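Local atomic coordinates of glutamate--tRNA ligase (Elizabethkingia anophelis, PDB entry 6B1Z), a protein that probably attaches glutamate to its cognate tRNA in an ATP-dependent reaction, as a class I glutamyl-tRNA synthetase. Residues A[59-72]-A[279-291]. Numbering follows the deposited sequence.
Sequences VPGSEEYIMEALEW and PVFPLNFTDPATG
Segment 59-72, the start of helix 62-73, and segment 279-291, largely loop with the short strand 285-286, run in opposite senses, with Ala69 facing Pro282 (CA to CA 6.5 Å) at one end and Val59 facing Pro288 (CA to CA 8.2 Å) at the other. Tyr65 CG lies anti to the backbone N (chi1 -175°), which sends the ring out from the helix so that OH donates a hydrogen bond to Leu283 O at 2.7 Å, the donor tilted 29° from the carbonyl plane. Asn284 O sits at the ring edge, 3.3 Å from Tyr65 CE2, while Leu283 CD1 lies over one face. The Leu283 and Tyr65 side chains lie alongside each other, pointing opposite ways. Leu283 forks at its end: CD1 packs against Ala69 CB (3.9 Å) and the aliphatic part of Glu68, and CD2 meets Trp72 CE3 at 4.1 Å. Pro282 sets its ring against Ala69, CG 4.0 Å from Ala69 CB, and also touches the Tyr65 and Trp72 rings. Beyond this apolar patch, the Glu68 carboxylate forms a salt bridge with Arg298. Val59 CG1 touches the edge of the Phe285 ring at CZ (4.2 Å) and also reaches Pro288. A type II turn from Val59 to Ser62, with the N-cap Gly61 third, leads into the helix; Val59 O accepts from both Ser62 N and OG. The contact thus packs helix 62-73 of the class I catalytic domain against loop 279-284 and the first arm of the antiparallel hairpin 285-286/293-294, with Pro288 in its connecting loop.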
loop_
_atom_site.group_PDB
_atom_site.type_symbol
_atom_site.label_atom_id
_atom_site.label_comp_id
_atom_site.label_asym_id
_atom_site.label_seq_id
_atom_site.Cartn_x
_atom_site.Cartn_y
_atom_site.Cartn_z
ATOM N N VAL A 59 0.905 18.094 4.787
ATOM C CA VAL A 59 -0.261 17.585 5.495
ATOM C C VAL A 59 0.194 17.178 6.891
ATOM O O VAL A 59 1.057 16.304 7.026
ATOM C CB VAL A 59 -0.904 16.396 4.763
ATOM C CG1 VAL A 59 -2.117 15.888 5.536
ATOM C CG2 VAL A 59 -1.287 16.792 3.346
ATOM N N PRO A 60 -0.337 17.784 7.952
ATOM C CA PRO A 60 0.108 17.430 9.306
ATOM C C PRO A 60 -0.090 15.947 9.590
ATOM O O PRO A 60 -1.143 15.375 9.298
ATOM C CB PRO A 60 -0.769 18.306 10.208
ATOM C CG PRO A 60 -1.136 19.476 9.349
ATOM C CD PRO A 60 -1.279 18.918 7.955
ATOM N N GLY A 61 0.949 15.322 10.142
ATOM C CA GLY A 61 0.914 13.918 10.485
ATOM C C GLY A 61 1.431 12.972 9.420
ATOM O O GLY A 61 1.437 11.755 9.651
ATOM N N SER A 62 1.876 13.483 8.270
ATOM C CA SER A 62 2.265 12.595 7.177
ATOM C C SER A 62 3.563 11.859 7.480
ATOM O O SER A 62 3.700 10.676 7.153
ATOM C CB SER A 62 2.402 13.378 5.876
ATOM O OG SER A 62 1.167 13.933 5.465
ATOM N N GLU A 63 4.541 12.543 8.074
ATOM C CA GLU A 63 5.762 11.851 8.463
ATOM C C GLU A 63 5.456 10.756 9.474
ATOM O O GLU A 63 5.958 9.627 9.347
ATOM C CB GLU A 63 6.777 12.842 9.033
ATOM C CG GLU A 63 8.061 12.171 9.489
ATOM C CD GLU A 63 9.077 13.169 9.994
ATOM O OE1 GLU A 63 9.246 14.213 9.328
ATOM O OE2 GLU A 63 9.673 12.923 11.065
ATOM N N GLU A 64 4.622 11.073 10.473
ATOM C CA GLU A 64 4.202 10.078 11.453
ATOM C C GLU A 64 3.473 8.921 10.779
ATOM O O GLU A 64 3.719 7.754 11.098
ATOM C CB GLU A 64 3.315 10.729 12.515
ATOM C CG GLU A 64 4.030 11.761 13.397
ATOM C CD GLU A 64 4.024 13.175 12.818
ATOM O OE1 GLU A 64 4.024 13.338 11.578
ATOM O OE2 GLU A 64 4.014 14.134 13.619
ATOM N N TYR A 65 2.589 9.227 9.827
ATOM C CA TYR A 65 1.913 8.174 9.066
ATOM C C TYR A 65 2.913 7.238 8.387
ATOM O O TYR A 65 2.768 6.007 8.429
ATOM C CB TYR A 65 0.977 8.813 8.028
ATOM C CG TYR A 65 0.130 7.821 7.255
ATOM C CD1 TYR A 65 0.682 7.057 6.220
ATOM C CD2 TYR A 65 -1.213 7.664 7.553
ATOM C CE1 TYR A 65 -0.082 6.144 5.528
ATOM C CE2 TYR A 65 -1.994 6.755 6.857
ATOM C CZ TYR A 65 -1.418 6.004 5.850
ATOM O OH TYR A 65 -2.189 5.104 5.153
ATOM N N ILE A 66 3.911 7.808 7.707
ATOM C CA ILE A 66 4.904 7.004 7.010
ATOM C C ILE A 66 5.630 6.085 7.981
ATOM O O ILE A 66 5.773 4.882 7.730
ATOM C CB ILE A 66 5.892 7.919 6.264
ATOM C CG1 ILE A 66 5.174 8.633 5.120
ATOM C CG2 ILE A 66 7.091 7.107 5.771
ATOM C CD1 ILE A 66 5.882 9.939 4.698
ATOM N N MET A 67 6.109 6.641 9.105
ATOM C CA MET A 67 6.820 5.819 10.081
ATOM C C MET A 67 5.920 4.721 10.640
ATOM O O MET A 67 6.350 3.565 10.765
ATOM C CB MET A 67 7.385 6.695 11.206
ATOM C CG MET A 67 8.618 7.501 10.799
ATOM S SD MET A 67 9.976 6.463 10.224
ATOM C CE MET A 67 10.347 5.505 11.701
ATOM N N GLU A 68 4.659 5.051 10.955
ATOM C CA GLU A 68 3.742 4.047 11.493
ATOM C C GLU A 68 3.482 2.939 10.476
ATOM O O GLU A 68 3.402 1.761 10.837
ATOM C CB GLU A 68 2.431 4.701 11.935
ATOM C CG GLU A 68 1.471 3.743 12.643
ATOM C CD GLU A 68 0.216 4.432 13.168
ATOM O OE1 GLU A 68 0.194 5.683 13.237
ATOM O OE2 GLU A 68 -0.751 3.721 13.517
ATOM N N ALA A 69 3.380 3.293 9.194
ATOM C CA ALA A 69 3.123 2.268 8.182
ATOM C C ALA A 69 4.334 1.372 7.985
ATOM O O ALA A 69 4.195 0.148 7.880
ATOM C CB ALA A 69 2.725 2.925 6.862
ATOM N N LEU A 70 5.527 1.967 7.925
ATOM C CA LEU A 70 6.739 1.165 7.807
ATOM C C LEU A 70 6.922 0.266 9.023
ATOM O O LEU A 70 7.336 -0.891 8.884
ATOM C CB LEU A 70 7.956 2.076 7.624
ATOM C CG LEU A 70 8.009 2.928 6.361
ATOM C CD1 LEU A 70 9.242 3.822 6.427
ATOM C CD2 LEU A 70 8.044 2.023 5.126
ATOM N N GLU A 71 6.603 0.776 10.224
ATOM C CA GLU A 71 6.696 -0.040 11.436
ATOM C C GLU A 71 5.693 -1.190 11.408
ATOM O O GLU A 71 6.018 -2.317 11.813
ATOM C CB GLU A 71 6.505 0.850 12.673
ATOM C CG GLU A 71 7.710 1.790 12.924
ATOM C CD GLU A 71 7.421 2.959 13.875
ATOM O OE1 GLU A 71 6.280 3.082 14.362
ATOM O OE2 GLU A 71 8.349 3.764 14.134
ATOM N N TRP A 72 4.470 -0.929 10.929
ATOM C CA TRP A 72 3.454 -1.975 10.859
ATOM C C TRP A 72 3.905 -3.123 9.964
ATOM O O TRP A 72 3.713 -4.301 10.304
ATOM C CB TRP A 72 2.128 -1.379 10.351
ATOM C CG TRP A 72 1.024 -2.399 10.161
ATOM C CD1 TRP A 72 0.484 -3.204 11.122
ATOM C CD2 TRP A 72 0.316 -2.703 8.946
ATOM N NE1 TRP A 72 -0.500 -3.998 10.585
ATOM C CE2 TRP A 72 -0.618 -3.713 9.250
ATOM C CE3 TRP A 72 0.396 -2.226 7.630
ATOM C CZ2 TRP A 72 -1.477 -4.252 8.297
ATOM C CZ3 TRP A 72 -0.461 -2.773 6.674
ATOM C CH2 TRP A 72 -1.379 -3.776 7.016
ATOM N N PRO A 279 -9.305 -1.349 0.067
ATOM C CA PRO A 279 -8.637 -0.140 0.545
ATOM C C PRO A 279 -7.505 0.260 -0.388
ATOM O O PRO A 279 -7.031 -0.515 -1.226
ATOM C CB PRO A 279 -8.116 -0.537 1.933
ATOM C CG PRO A 279 -8.020 -2.013 1.908
ATOM C CD PRO A 279 -9.015 -2.525 0.908
ATOM N N VAL A 280 -7.088 1.510 -0.245
ATOM C CA VAL A 280 -6.003 2.030 -1.063
ATOM C C VAL A 280 -4.807 2.492 -0.244
ATOM O O VAL A 280 -3.711 2.637 -0.814
ATOM C CB VAL A 280 -6.495 3.166 -1.982
ATOM C CG1 VAL A 280 -7.439 2.602 -3.039
ATOM C CG2 VAL A 280 -7.172 4.260 -1.172
ATOM N N PHE A 281 -4.951 2.691 1.062
ATOM C CA PHE A 281 -3.844 3.111 1.912
ATOM C C PHE A 281 -3.549 2.036 2.953
ATOM O O PHE A 281 -4.465 1.316 3.364
ATOM C CB PHE A 281 -4.195 4.430 2.615
ATOM C CG PHE A 281 -4.710 5.494 1.679
ATOM C CD1 PHE A 281 -4.035 5.793 0.502
ATOM C CD2 PHE A 281 -5.882 6.173 1.971
ATOM C CE1 PHE A 281 -4.512 6.777 -0.359
ATOM C CE2 PHE A 281 -6.368 7.157 1.114
ATOM C CZ PHE A 281 -5.679 7.453 -0.050
ATOM N N PRO A 282 -2.294 1.892 3.404
ATOM C CA PRO A 282 -2.018 0.857 4.422
ATOM C C PRO A 282 -2.738 1.099 5.738
ATOM O O PRO A 282 -3.189 0.136 6.375
ATOM C CB PRO A 282 -0.486 0.912 4.577
ATOM C CG PRO A 282 -0.105 2.307 4.112
ATOM C CD PRO A 282 -1.068 2.603 2.985
ATOM N N LEU A 283 -2.871 2.361 6.157
ATOM C CA LEU A 283 -3.476 2.735 7.427
ATOM C C LEU A 283 -4.586 3.743 7.179
ATOM O O LEU A 283 -4.610 4.431 6.153
ATOM C CB LEU A 283 -2.443 3.355 8.384
ATOM C CG LEU A 283 -1.050 2.741 8.448
ATOM C CD1 LEU A 283 -0.150 3.568 9.373
ATOM C CD2 LEU A 283 -1.113 1.310 8.936
ATOM N N ASN A 284 -5.492 3.843 8.155
ATOM C CA ASN A 284 -6.528 4.869 8.142
ATOM C C ASN A 284 -5.943 6.240 7.825
ATOM O O ASN A 284 -4.928 6.638 8.403
ATOM C CB ASN A 284 -7.213 4.933 9.507
ATOM C CG ASN A 284 -8.365 3.968 9.641
ATOM O OD1 ASN A 284 -8.482 3.009 8.889
ATOM N ND2 ASN A 284 -9.227 4.221 10.617
ATOM N N PHE A 285 -6.590 6.962 6.911
ATOM C CA PHE A 285 -6.247 8.359 6.645
ATOM C C PHE A 285 -7.503 9.216 6.636
ATOM O O PHE A 285 -8.417 8.973 5.842
ATOM C CB PHE A 285 -5.513 8.516 5.316
ATOM C CG PHE A 285 -5.175 9.943 4.996
ATOM C CD1 PHE A 285 -4.173 10.601 5.692
ATOM C CD2 PHE A 285 -5.879 10.632 4.020
ATOM C CE1 PHE A 285 -3.866 11.930 5.409
ATOM C CE2 PHE A 285 -5.578 11.961 3.727
ATOM C CZ PHE A 285 -4.570 12.608 4.424
ATOM N N THR A 286 -7.520 10.250 7.476
ATOM C CA THR A 286 -8.618 11.211 7.523
ATOM C C THR A 286 -8.230 12.439 6.708
ATOM O O THR A 286 -7.244 13.111 7.024
ATOM C CB THR A 286 -8.934 11.597 8.966
ATOM O OG1 THR A 286 -9.271 10.416 9.713
ATOM C CG2 THR A 286 -10.096 12.585 9.011
ATOM N N ASP A 287 -8.984 12.710 5.651
ATOM C CA ASP A 287 -8.703 13.860 4.799
ATOM C C ASP A 287 -9.040 15.147 5.541
ATOM O O ASP A 287 -10.202 15.345 5.929
ATOM C CB ASP A 287 -9.497 13.764 3.500
ATOM C CG ASP A 287 -9.262 14.950 2.583
ATOM O OD1 ASP A 287 -8.094 15.361 2.420
ATOM O OD2 ASP A 287 -10.248 15.466 2.018
ATOM N N PRO A 288 -8.073 16.039 5.765
ATOM C CA PRO A 288 -8.353 17.242 6.565
ATOM C C PRO A 288 -9.371 18.176 5.937
ATOM O O PRO A 288 -10.034 18.920 6.669
ATOM C CB PRO A 288 -6.975 17.907 6.689
ATOM C CG PRO A 288 -6.202 17.399 5.512
ATOM C CD PRO A 288 -6.677 15.992 5.297
ATOM N N ALA A 289 -9.530 18.151 4.612
ATOM C CA ALA A 289 -10.469 19.056 3.955
ATOM C C ALA A 289 -11.918 18.639 4.173
ATOM O O ALA A 289 -12.789 19.496 4.358
ATOM C CB ALA A 289 -10.164 19.135 2.460
ATOM N N THR A 290 -12.199 17.335 4.157
ATOM C CA THR A 290 -13.563 16.837 4.250
ATOM C C THR A 290 -13.876 16.155 5.571
ATOM O O THR A 290 -15.054 15.926 5.866
ATOM C CB THR A 290 -13.852 15.851 3.107
ATOM O OG1 THR A 290 -13.148 14.625 3.344
ATOM C CG2 THR A 290 -13.399 16.432 1.774
ATOM N N GLY A 291 -12.863 15.812 6.366
ATOM C CA GLY A 291 -13.078 15.069 7.587
ATOM C C GLY A 291 -13.468 13.620 7.391
ATOM O O GLY A 291 -13.794 12.947 8.374
#